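Local coordinates for CBS domain-containing protein (Listeria monocytogenes, PDB 6XNV) that binds the bacterial second messenger cyclic di-AMP through a pair of CBS domains, and so probably acts as a sensor of that nucleotide rather than as an enzyme, at residues I32-V37 with H136-I141; K36-Q41 with S59-L64; P108-F113 with P127-V132. One frame throughout, in Å; residues are numbered along the deposited sequence.

Contact 1. Residues I32-V37 with H136-I141; sequences ISAEKV and HHFEGI. With 2BA ((2R,3R,3aS,5R,7aR,9R,10R,10aS,12R,14aR)-2,9-bis(6-amino-9H-purin-9-yl)octahydro-2H,7H-difuro[3,2-d:3',2'-j][1,3,7,9,2,8 ]tetraoxadiphosphacyclododecine-3,5,10,12-tetrol 5,12-dioxide), chain C.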
# COMPACT_ATOMS: atom_id res chain seq x y z
N ILE A 32 -9.87 9.03 -10.70
CA ILE A 32 -8.67 9.85 -10.73
C ILE A 32 -8.17 9.89 -12.16
O ILE A 32 -7.79 8.86 -12.72
CB ILE A 32 -7.58 9.30 -9.79
CG1 ILE A 32 -8.17 8.81 -8.46
CG2 ILE A 32 -6.49 10.34 -9.58
CD1 ILE A 32 -8.47 9.93 -7.45
N SER A 33 -8.17 11.08 -12.76
CA SER A 33 -7.71 11.23 -14.13
C SER A 33 -6.26 10.77 -14.28
O SER A 33 -5.44 10.88 -13.36
CB SER A 33 -7.83 12.69 -14.56
OG SER A 33 -7.51 12.81 -15.94
N ALA A 34 -5.94 10.27 -15.48
CA ALA A 34 -4.63 9.69 -15.74
C ALA A 34 -3.51 10.68 -15.49
O ALA A 34 -2.45 10.31 -14.98
CB ALA A 34 -4.57 9.16 -17.18
N GLU A 35 -3.71 11.95 -15.84
CA GLU A 35 -2.64 12.92 -15.65
C GLU A 35 -2.25 13.10 -14.18
O GLU A 35 -1.20 13.69 -13.90
CB GLU A 35 -3.04 14.26 -16.28
CG GLU A 35 -3.69 15.24 -15.33
CD GLU A 35 -5.19 15.29 -15.50
OE1 GLU A 35 -5.72 14.50 -16.32
OE2 GLU A 35 -5.85 16.11 -14.82
N LYS A 36 -3.06 12.60 -13.25
CA LYS A 36 -2.75 12.69 -11.83
C LYS A 36 -2.16 11.40 -11.26
O LYS A 36 -1.84 11.36 -10.07
CB LYS A 36 -4.01 13.07 -11.05
CG LYS A 36 -4.74 14.27 -11.66
CD LYS A 36 -5.93 14.70 -10.78
CE LYS A 36 -5.65 16.02 -10.08
NZ LYS A 36 -4.31 15.99 -9.43
N VAL A 37 -1.97 10.37 -12.08
CA VAL A 37 -1.58 9.04 -11.64
C VAL A 37 -0.11 8.84 -11.99
O VAL A 37 0.26 8.90 -13.17
CB VAL A 37 -2.44 7.95 -12.30
CG1 VAL A 37 -1.82 6.56 -12.10
CG2 VAL A 37 -3.87 8.00 -11.81
N HIS A 136 -7.24 -0.57 -24.59
CA HIS A 136 -6.43 -0.70 -23.39
C HIS A 136 -5.59 0.55 -23.13
O HIS A 136 -4.57 0.49 -22.44
CB HIS A 136 -5.54 -1.95 -23.45
CG HIS A 136 -5.46 -2.69 -22.15
ND1 HIS A 136 -6.57 -3.23 -21.52
CD2 HIS A 136 -4.41 -2.96 -21.34
CE1 HIS A 136 -6.20 -3.81 -20.39
NE2 HIS A 136 -4.89 -3.66 -20.26
N HIS A 137 -5.99 1.70 -23.68
CA HIS A 137 -5.38 2.94 -23.24
C HIS A 137 -5.79 3.22 -21.80
O HIS A 137 -6.94 3.00 -21.42
CB HIS A 137 -5.77 4.11 -24.15
CG HIS A 137 -5.27 3.97 -25.55
ND1 HIS A 137 -6.08 4.12 -26.66
CD2 HIS A 137 -4.04 3.67 -26.03
CE1 HIS A 137 -5.37 3.92 -27.75
NE2 HIS A 137 -4.13 3.65 -27.40
N PHE A 138 -4.85 3.70 -21.01
CA PHE A 138 -5.09 3.94 -19.60
C PHE A 138 -5.80 5.28 -19.42
O PHE A 138 -5.28 6.31 -19.83
CB PHE A 138 -3.75 3.91 -18.87
CG PHE A 138 -3.80 4.34 -17.46
CD1 PHE A 138 -4.31 3.51 -16.48
CD2 PHE A 138 -3.31 5.59 -17.08
CE1 PHE A 138 -4.34 3.90 -15.15
CE2 PHE A 138 -3.35 6.00 -15.76
CZ PHE A 138 -3.85 5.16 -14.79
N GLU A 139 -6.98 5.27 -18.79
CA GLU A 139 -7.74 6.50 -18.59
C GLU A 139 -7.71 7.01 -17.16
O GLU A 139 -7.92 8.21 -16.95
CB GLU A 139 -9.20 6.29 -19.02
CG GLU A 139 -9.27 6.04 -20.51
CD GLU A 139 -10.55 6.50 -21.15
OE1 GLU A 139 -11.62 6.17 -20.61
OE2 GLU A 139 -10.47 7.22 -22.18
N GLY A 140 -7.43 6.17 -16.18
CA GLY A 140 -7.42 6.61 -14.81
C GLY A 140 -7.62 5.42 -13.89
O GLY A 140 -7.54 4.26 -14.32
N ILE A 141 -7.90 5.72 -12.62
CA ILE A 141 -8.11 4.67 -11.63
C ILE A 141 -9.29 5.00 -10.73
O ILE A 141 -9.73 6.15 -10.61
CB ILE A 141 -6.84 4.41 -10.78
CG1 ILE A 141 -6.58 5.59 -9.83
CG2 ILE A 141 -5.60 4.12 -11.70
CD1 ILE A 141 -5.35 5.41 -8.94
P 2BA C . -6.19 5.42 -1.96
O1P 2BA C . -6.28 6.86 -2.35
O2P 2BA C . -7.45 4.58 -1.95
O5' 2BA C . -5.14 4.71 -2.97
C5' 2BA C . -5.17 3.29 -3.14
C4' 2BA C . -3.94 2.84 -3.91
O4' 2BA C . -4.09 3.24 -5.29
C3' 2BA C . -2.66 3.50 -3.44
O3' 2BA C . -2.07 2.74 -2.40
C2' 2BA C . -1.82 3.48 -4.70
O2' 2BA C . -1.32 2.17 -5.01
C1' 2BA C . -2.83 3.69 -5.80
N9 2BA C . -2.92 5.12 -6.09
C8 2BA C . -3.83 5.98 -5.60
N7 2BA C . -3.63 7.24 -6.08
C5 2BA C . -2.57 7.18 -6.89
C6 2BA C . -1.83 8.13 -7.75
N6 2BA C . -2.16 9.44 -7.83
N1 2BA C . -0.79 7.63 -8.44
C2 2BA C . -0.42 6.35 -8.39
N3 2BA C . -1.05 5.43 -7.64
C4 2BA C . -2.11 5.78 -6.89
P1 2BA C . -0.96 3.30 -1.40
O1P1 2BA C . 0.15 4.05 -2.11
O2P1 2BA C . -0.70 2.12 -0.54
O5'1 2BA C . -1.86 4.38 -0.60
C5'1 2BA C . -2.76 3.94 0.42
C4'1 2BA C . -3.57 5.14 0.92
O4'1 2BA C . -2.74 6.14 1.54
C3'1 2BA C . -4.27 5.86 -0.22
O3'1 2BA C . -5.50 5.23 -0.52
C2'1 2BA C . -4.42 7.28 0.30
O2'1 2BA C . -5.71 7.42 0.92
C1'1 2BA C . -3.27 7.44 1.31
N91 2BA C . -2.29 8.25 0.61
C81 2BA C . -1.11 7.85 0.09
N71 2BA C . -0.50 8.90 -0.54
C51 2BA C . -1.28 9.98 -0.42
C61 2BA C . -1.27 11.40 -0.85
N61 2BA C . -0.25 11.94 -1.54
N11 2BA C . -2.33 12.17 -0.51
C21 2BA C . -3.37 11.70 0.16
N31 2BA C . -3.45 10.43 0.59
C41 2BA C . -2.46 9.54 0.33

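Contact 2. Residues K36-Q41 with S59-L64; sequences KVAHVQ and SVIPVL. With 2BA ((2R,3R,3aS,5R,7aR,9R,10R,10aS,12R,14aR)-2,9-bis(6-amino-9H-purin-9-yl)octahydro-2H,7H-difuro[3,2-d:3',2'-j][1,3,7,9,2,8 ]tetraoxadiphosphacyclododecine-3,5,10,12-tetrol 5,12-dioxide), chain C.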
# COMPACT_ATOMS: atom_id res chain seq x y z
N LYS A 36 -3.06 12.60 -13.25
CA LYS A 36 -2.75 12.69 -11.83
C LYS A 36 -2.16 11.40 -11.26
O LYS A 36 -1.84 11.36 -10.07
CB LYS A 36 -4.01 13.07 -11.05
CG LYS A 36 -4.74 14.27 -11.66
CD LYS A 36 -5.93 14.70 -10.78
CE LYS A 36 -5.65 16.02 -10.08
NZ LYS A 36 -4.31 15.99 -9.43
N VAL A 37 -1.97 10.37 -12.08
CA VAL A 37 -1.58 9.04 -11.64
C VAL A 37 -0.11 8.84 -11.99
O VAL A 37 0.26 8.90 -13.17
CB VAL A 37 -2.44 7.95 -12.30
CG1 VAL A 37 -1.82 6.56 -12.10
CG2 VAL A 37 -3.87 8.00 -11.81
N ALA A 38 0.72 8.59 -10.97
CA ALA A 38 2.11 8.24 -11.23
C ALA A 38 2.20 6.86 -11.87
O ALA A 38 1.41 5.96 -11.56
CB ALA A 38 2.93 8.26 -9.94
N HIS A 39 3.18 6.70 -12.76
CA HIS A 39 3.40 5.44 -13.46
C HIS A 39 4.84 5.36 -13.91
O HIS A 39 5.52 6.37 -14.06
CB HIS A 39 2.50 5.31 -14.68
CG HIS A 39 2.69 6.42 -15.67
ND1 HIS A 39 2.17 7.68 -15.48
CD2 HIS A 39 3.36 6.46 -16.84
CE1 HIS A 39 2.50 8.44 -16.50
NE2 HIS A 39 3.21 7.73 -17.35
N VAL A 40 5.31 4.14 -14.17
CA VAL A 40 6.61 3.96 -14.79
C VAL A 40 6.38 3.46 -16.20
O VAL A 40 5.34 2.88 -16.51
CB VAL A 40 7.54 2.99 -14.03
CG1 VAL A 40 7.47 3.27 -12.53
CG2 VAL A 40 7.14 1.57 -14.31
N GLN A 41 7.38 3.68 -17.04
CA GLN A 41 7.30 3.34 -18.45
C GLN A 41 8.00 2.02 -18.72
O GLN A 41 9.00 1.68 -18.09
CB GLN A 41 7.93 4.44 -19.29
CG GLN A 41 7.08 5.69 -19.37
CD GLN A 41 6.09 5.62 -20.51
OE1 GLN A 41 6.42 5.14 -21.60
NE2 GLN A 41 4.87 6.09 -20.27
N SER A 59 2.67 3.09 -3.34
CA SER A 59 3.34 1.81 -3.22
C SER A 59 3.04 0.83 -4.36
O SER A 59 3.75 -0.17 -4.48
CB SER A 59 2.97 1.17 -1.88
OG SER A 59 1.58 1.12 -1.76
N VAL A 60 2.01 1.08 -5.18
CA VAL A 60 1.69 0.26 -6.35
C VAL A 60 1.22 1.21 -7.45
O VAL A 60 0.29 2.01 -7.23
CB VAL A 60 0.59 -0.79 -6.08
CG1 VAL A 60 0.31 -1.63 -7.34
CG2 VAL A 60 0.90 -1.71 -4.88
N ILE A 61 1.82 1.12 -8.63
CA ILE A 61 1.48 2.06 -9.70
C ILE A 61 1.47 1.33 -11.05
O ILE A 61 2.09 0.27 -11.20
CB ILE A 61 2.45 3.26 -9.77
CG1 ILE A 61 3.86 2.79 -10.10
CG2 ILE A 61 2.39 4.10 -8.49
CD1 ILE A 61 4.80 3.94 -10.31
N PRO A 62 0.77 1.89 -12.03
CA PRO A 62 0.72 1.24 -13.34
C PRO A 62 2.01 1.38 -14.13
O PRO A 62 2.86 2.26 -13.90
CB PRO A 62 -0.44 1.94 -14.05
CG PRO A 62 -0.69 3.16 -13.31
CD PRO A 62 -0.28 2.91 -11.90
N VAL A 63 2.16 0.45 -15.06
CA VAL A 63 3.21 0.47 -16.07
C VAL A 63 2.55 0.78 -17.39
O VAL A 63 1.67 0.03 -17.84
CB VAL A 63 3.93 -0.88 -16.14
CG1 VAL A 63 5.05 -0.81 -17.15
CG2 VAL A 63 4.39 -1.30 -14.75
N LEU A 64 2.97 1.88 -18.03
CA LEU A 64 2.45 2.27 -19.33
C LEU A 64 3.56 2.27 -20.38
O LEU A 64 4.74 2.43 -20.07
CB LEU A 64 1.80 3.66 -19.28
CG LEU A 64 0.75 3.91 -18.20
CD1 LEU A 64 0.31 5.37 -18.18
CD2 LEU A 64 -0.43 2.96 -18.38
P 2BA C . -6.19 5.42 -1.96
O1P 2BA C . -6.28 6.86 -2.35
O2P 2BA C . -7.45 4.58 -1.95
O5' 2BA C . -5.14 4.71 -2.97
C5' 2BA C . -5.17 3.29 -3.14
C4' 2BA C . -3.94 2.84 -3.91
O4' 2BA C . -4.09 3.24 -5.29
C3' 2BA C . -2.66 3.50 -3.44
O3' 2BA C . -2.07 2.74 -2.40
C2' 2BA C . -1.82 3.48 -4.70
O2' 2BA C . -1.32 2.17 -5.01
C1' 2BA C . -2.83 3.69 -5.80
N9 2BA C . -2.92 5.12 -6.09
C8 2BA C . -3.83 5.98 -5.60
N7 2BA C . -3.63 7.24 -6.08
C5 2BA C . -2.57 7.18 -6.89
C6 2BA C . -1.83 8.13 -7.75
N6 2BA C . -2.16 9.44 -7.83
N1 2BA C . -0.79 7.63 -8.44
C2 2BA C . -0.42 6.35 -8.39
N3 2BA C . -1.05 5.43 -7.64
C4 2BA C . -2.11 5.78 -6.89
P1 2BA C . -0.96 3.30 -1.40
O1P1 2BA C . 0.15 4.05 -2.11
O2P1 2BA C . -0.70 2.12 -0.54
O5'1 2BA C . -1.86 4.38 -0.60
C5'1 2BA C . -2.76 3.94 0.42
C4'1 2BA C . -3.57 5.14 0.92
O4'1 2BA C . -2.74 6.14 1.54
C3'1 2BA C . -4.27 5.86 -0.22
O3'1 2BA C . -5.50 5.23 -0.52
C2'1 2BA C . -4.42 7.28 0.30
O2'1 2BA C . -5.71 7.42 0.92
C1'1 2BA C . -3.27 7.44 1.31
N91 2BA C . -2.29 8.25 0.61
C81 2BA C . -1.11 7.85 0.09
N71 2BA C . -0.50 8.90 -0.54
C51 2BA C . -1.28 9.98 -0.42
C61 2BA C . -1.27 11.40 -0.85
N61 2BA C . -0.25 11.94 -1.54
N11 2BA C . -2.33 12.17 -0.51
C21 2BA C . -3.37 11.70 0.16
N31 2BA C . -3.45 10.43 0.59
C41 2BA C . -2.46 9.54 0.33

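Contact 3. Residues P108-F113 with P127-V132; sequences PVIKDF and PFVCVV. With 2BA ((2R,3R,3aS,5R,7aR,9R,10R,10aS,12R,14aR)-2,9-bis(6-amino-9H-purin-9-yl)octahydro-2H,7H-difuro[3,2-d:3',2'-j][1,3,7,9,2,8 ]tetraoxadiphosphacyclododecine-3,5,10,12-tetrol 5,12-dioxide), chain C.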
# COMPACT_ATOMS: atom_id res chain seq x y z
N PRO A 108 -7.42 -6.97 -12.64
CA PRO A 108 -8.68 -6.54 -13.25
C PRO A 108 -8.62 -5.10 -13.75
O PRO A 108 -7.77 -4.31 -13.34
CB PRO A 108 -9.68 -6.67 -12.10
CG PRO A 108 -8.84 -6.29 -10.90
CD PRO A 108 -7.46 -6.87 -11.17
N VAL A 109 -9.54 -4.76 -14.66
CA VAL A 109 -9.66 -3.42 -15.22
C VAL A 109 -11.14 -3.07 -15.40
O VAL A 109 -11.99 -3.96 -15.52
CB VAL A 109 -8.92 -3.24 -16.57
CG1 VAL A 109 -7.47 -3.69 -16.48
CG2 VAL A 109 -9.64 -3.98 -17.70
N ILE A 110 -11.43 -1.77 -15.42
CA ILE A 110 -12.77 -1.25 -15.69
C ILE A 110 -12.84 -0.88 -17.16
O ILE A 110 -12.09 -0.01 -17.63
CB ILE A 110 -13.09 -0.02 -14.83
CG1 ILE A 110 -12.74 -0.23 -13.36
CG2 ILE A 110 -14.56 0.37 -14.98
CD1 ILE A 110 -13.50 -1.34 -12.73
N LYS A 111 -13.77 -1.49 -17.89
CA LYS A 111 -14.06 -1.11 -19.26
C LYS A 111 -15.19 -0.09 -19.37
O LYS A 111 -15.25 0.66 -20.35
CB LYS A 111 -14.46 -2.34 -20.10
CG LYS A 111 -13.48 -3.51 -20.07
CD LYS A 111 -12.34 -3.32 -21.06
CE LYS A 111 -11.91 -4.66 -21.70
NZ LYS A 111 -12.02 -5.83 -20.77
N ASP A 112 -16.08 -0.03 -18.38
CA ASP A 112 -17.25 0.83 -18.45
C ASP A 112 -17.80 0.98 -17.04
O ASP A 112 -17.40 0.27 -16.12
CB ASP A 112 -18.32 0.24 -19.38
CG ASP A 112 -18.73 -1.16 -18.97
OD1 ASP A 112 -19.50 -1.31 -17.99
OD2 ASP A 112 -18.26 -2.13 -19.63
N PHE A 113 -18.77 1.87 -16.90
CA PHE A 113 -19.41 2.07 -15.61
C PHE A 113 -20.86 1.59 -15.61
O PHE A 113 -21.73 2.18 -14.96
CB PHE A 113 -19.30 3.53 -15.19
CG PHE A 113 -17.88 3.93 -14.87
CD1 PHE A 113 -16.96 4.12 -15.89
CD2 PHE A 113 -17.46 4.07 -13.56
CE1 PHE A 113 -15.65 4.48 -15.60
CE2 PHE A 113 -16.14 4.42 -13.27
CZ PHE A 113 -15.24 4.63 -14.30
N PRO A 127 -6.83 -2.35 -3.78
CA PRO A 127 -6.90 -0.94 -3.35
C PRO A 127 -7.27 0.00 -4.45
O PRO A 127 -7.72 1.11 -4.16
CB PRO A 127 -5.47 -0.66 -2.83
CG PRO A 127 -4.93 -2.01 -2.47
CD PRO A 127 -5.52 -2.97 -3.50
N PHE A 128 -7.08 -0.37 -5.72
CA PHE A 128 -7.49 0.46 -6.84
C PHE A 128 -7.60 -0.43 -8.06
O PHE A 128 -6.97 -1.49 -8.13
CB PHE A 128 -6.51 1.60 -7.11
CG PHE A 128 -5.22 1.15 -7.76
CD1 PHE A 128 -4.13 0.73 -6.98
CD2 PHE A 128 -5.08 1.15 -9.14
CE1 PHE A 128 -2.94 0.35 -7.56
CE2 PHE A 128 -3.90 0.73 -9.73
CZ PHE A 128 -2.82 0.34 -8.95
N VAL A 129 -8.37 0.05 -9.05
CA VAL A 129 -8.56 -0.64 -10.32
C VAL A 129 -8.42 0.36 -11.46
O VAL A 129 -9.07 1.41 -11.46
CB VAL A 129 -9.92 -1.35 -10.41
CG1 VAL A 129 -10.08 -1.97 -11.81
CG2 VAL A 129 -10.04 -2.41 -9.32
N CYS A 130 -7.58 0.02 -12.43
CA CYS A 130 -7.42 0.85 -13.61
C CYS A 130 -8.68 0.82 -14.49
O CYS A 130 -9.37 -0.20 -14.60
CB CYS A 130 -6.20 0.37 -14.41
SG CYS A 130 -4.61 0.47 -13.50
N VAL A 131 -8.98 1.94 -15.13
CA VAL A 131 -10.01 1.99 -16.16
C VAL A 131 -9.31 2.25 -17.48
O VAL A 131 -8.40 3.09 -17.55
CB VAL A 131 -11.08 3.04 -15.84
CG1 VAL A 131 -10.43 4.28 -15.45
CG2 VAL A 131 -11.97 3.31 -17.06
N VAL A 132 -9.68 1.50 -18.50
CA VAL A 132 -9.07 1.60 -19.82
C VAL A 132 -10.18 1.77 -20.84
O VAL A 132 -11.36 1.52 -20.56
CB VAL A 132 -8.22 0.36 -20.15
CG1 VAL A 132 -7.17 0.15 -19.07
CG2 VAL A 132 -9.10 -0.85 -20.26
P 2BA C . -6.19 5.42 -1.96
O1P 2BA C . -6.28 6.86 -2.35
O2P 2BA C . -7.45 4.58 -1.95
O5' 2BA C . -5.14 4.71 -2.97
C5' 2BA C . -5.17 3.29 -3.14
C4' 2BA C . -3.94 2.84 -3.91
O4' 2BA C . -4.09 3.24 -5.29
C3' 2BA C . -2.66 3.50 -3.44
O3' 2BA C . -2.07 2.74 -2.40
C2' 2BA C . -1.82 3.48 -4.70
O2' 2BA C . -1.32 2.17 -5.01
C1' 2BA C . -2.83 3.69 -5.80
N9 2BA C . -2.92 5.12 -6.09
C8 2BA C . -3.83 5.98 -5.60
N7 2BA C . -3.63 7.24 -6.08
C5 2BA C . -2.57 7.18 -6.89
C6 2BA C . -1.83 8.13 -7.75
N6 2BA C . -2.16 9.44 -7.83
N1 2BA C . -0.79 7.63 -8.44
C2 2BA C . -0.42 6.35 -8.39
N3 2BA C . -1.05 5.43 -7.64
C4 2BA C . -2.11 5.78 -6.89
P1 2BA C . -0.96 3.30 -1.40
O1P1 2BA C . 0.15 4.05 -2.11
O2P1 2BA C . -0.70 2.12 -0.54
O5'1 2BA C . -1.86 4.38 -0.60
C5'1 2BA C . -2.76 3.94 0.42
C4'1 2BA C . -3.57 5.14 0.92
O4'1 2BA C . -2.74 6.14 1.54
C3'1 2BA C . -4.27 5.86 -0.22
O3'1 2BA C . -5.50 5.23 -0.52
C2'1 2BA C . -4.42 7.28 0.30
O2'1 2BA C . -5.71 7.42 0.92
C1'1 2BA C . -3.27 7.44 1.31
N91 2BA C . -2.29 8.25 0.61
C81 2BA C . -1.11 7.85 0.09
N71 2BA C . -0.50 8.90 -0.54
C51 2BA C . -1.28 9.98 -0.42
C61 2BA C . -1.27 11.40 -0.85
N61 2BA C . -0.25 11.94 -1.54
N11 2BA C . -2.33 12.17 -0.51
C21 2BA C . -3.37 11.70 0.16
N31 2BA C . -3.45 10.43 0.59
C41 2BA C . -2.46 9.54 0.33

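Contact 1. Residues I32-V37 with H136-I141
The carbonyl O of Ile141 accepts the backbone N of Ile32 at 2.9 Å. The return bond, from Ile141 N to Ile32 O at 3.1 Å, makes the two residues an antiparallel hydrogen-bonded pair. Next to them the backbone angles of Gly140 (phi 157°, psi -167°) call for glycine, and with no side chain in the way its CA comes within 3.1 Å of the same Ile32 O. A weak third bond from Ala34 N to Glu139 O carries the pairing into the 3-10 turn that follows strand 32-33.

On the sheet face that bears both isoleucines, Ile32 CG1 meets Ile141 CG1 at 3.8 Å, the two chains crossing at a slant. Ile141 holds CG1 between its backbone N and carbonyl carbon (chi1 71°), and with the chain then extended, CD1 lines the nucleotide site, 3.7 Å from C8 of the bound cyclic di-AMP. The far end of the Phe138 ring rests on Ala34 of the turn and on Val37 just after it: CE2 touches Ala34 CB at 3.7 Å and CZ meets Val37 CG1 at 3.6 Å. Gly140 N lies over the centre of one ring face. Val37 CG2 reaches back to Ile141, tying both apolar groups together.

An early strand of the chain thereby joins the sheet of the later CBS motif. Strand 32-33 forms one edge of this four-stranded mixed sheet within the chain, beside strand 138-143. That strand bonds in turn to strand 128-132, where Glu139 and Gly140 both face Val131 in a classic beta bulge, and Phe138 extends to Pro62 and Leu64 of strand 60-64.

Contact 2. Residues K36-Q41 with S59-L64
The beta-alpha-beta unit of a CBS motif brings strand 40-41 alongside strand 60-64 in parallel, and residues ahead of strand 40-41 and around the beginning of strand 60-64 line the nucleotide site. Two backbone bonds join the strands: Val40 N donates to Pro62 O at 3.1 Å, and Val40 O accepts Leu64 N at 3.0 Å. Val40 is therefore bonded through both its amide and its carbonyl.

Side chains close the seam on both faces. Val40 CG1 meets Ile61 CD1 at 3.5 Å, the two chains crossing at about a right angle, and Val40 CG2 packs on Val63 CG2. On the face that carries Gln41 and Leu64, Leu64 CD1 sits over the His39 ring in a CH-pi contact, 3.6 Å from the ring centroid and 18° off the normal. With CG between its backbone N and carbonyl carbon (chi1 59°), the imidazole turns back along its own segment, where ND1 donates to Val37 O at 3.2 Å in an almost straight bond (170°). That bond lies in the ring plane and should limit rotation of the ring under Leu64.

At the ligand, one adenine is read by backbone atoms: N6 donates to Lys36 O at 3.0 Å, and N1 accepts Ala38 N at 3.1 Å. Ile61 CG2 packs against C2, the carbon next to N1. Val60 O accepts the ribose O2', while Ser59 N and OG each donate to an oxygen of one phosphate.

Helix 46-56 covers one side, Val52 resting on Val40 and Ile61; strand 70-75 flanks strand 60-64 antiparallel, with Val63 packed on Ile74 and Leu64 on Leu70.

Contact 3. Residues P108-F113 with P127-V132
Pro108 opens the contact with its carbonyl O, 3.6 Å from Val129 CG1, at the start of a segment whose strand character is weak. Val109 follows with CG2 against Val132 CG2 at 4.1 Å, the two valines crossing at about a right angle.

Ile110 carries most of the join. Its N donates to Cys130 O at 2.7 Å, and its O accepts Val132 N at 3.0 Å, so that it clasps the parallel neighbour on both sides of Val131. With CG1 anti to the carbonyl carbon (chi1 -47°), the isoleucine swings that branch across Val129 and touches CG1 of Val129 at 3.5 Å, while its CB faces Val131 CB. Lys111 starts out away from strand 128-132, but the bent chain brings CD alongside Val132 CG2, both pointing the same way. Phe113 returns at the end, its CE1 4.1 Å from Val131 CG2, with Ile110 CG2 over one face of the ring.

One residue before Val129, Phe128 borders the nucleotide, its CD1 3.0 Å from the ribose O4' of cyclic di-AMP.

The pairing belongs to the beta-alpha-beta unit of the later CBS motif, in which helix 116-123 links the two strands and covers Pro108 and Ile110. Strand 109-110 is the other edge strand of this sheet within the chain, and strand 128-132 pairs on its far side with strand 138-143.

Contacts 1 and 3 share one four-stranded sheet, their centres about 10 Å apart, with strands 138-143 and 128-132 side by side; in sequence, contact 3 falls between the two segments of contact 1. Contact 2 belongs to the other, three-stranded sheet and is complete before contact 3 begins. Its centre is about 9 Å from that of contact 1 and 14 Å from that of contact 3. Contacts 1 and 2 both draw on the chain around Lys36 and Val37. Early chain residues thus complete the sheet of the later CBS motif before entering their own. All three contacts touch one cyclic di-AMP, which consequently bridges both motifs, consistent with ligand sensing by paired CBS domains.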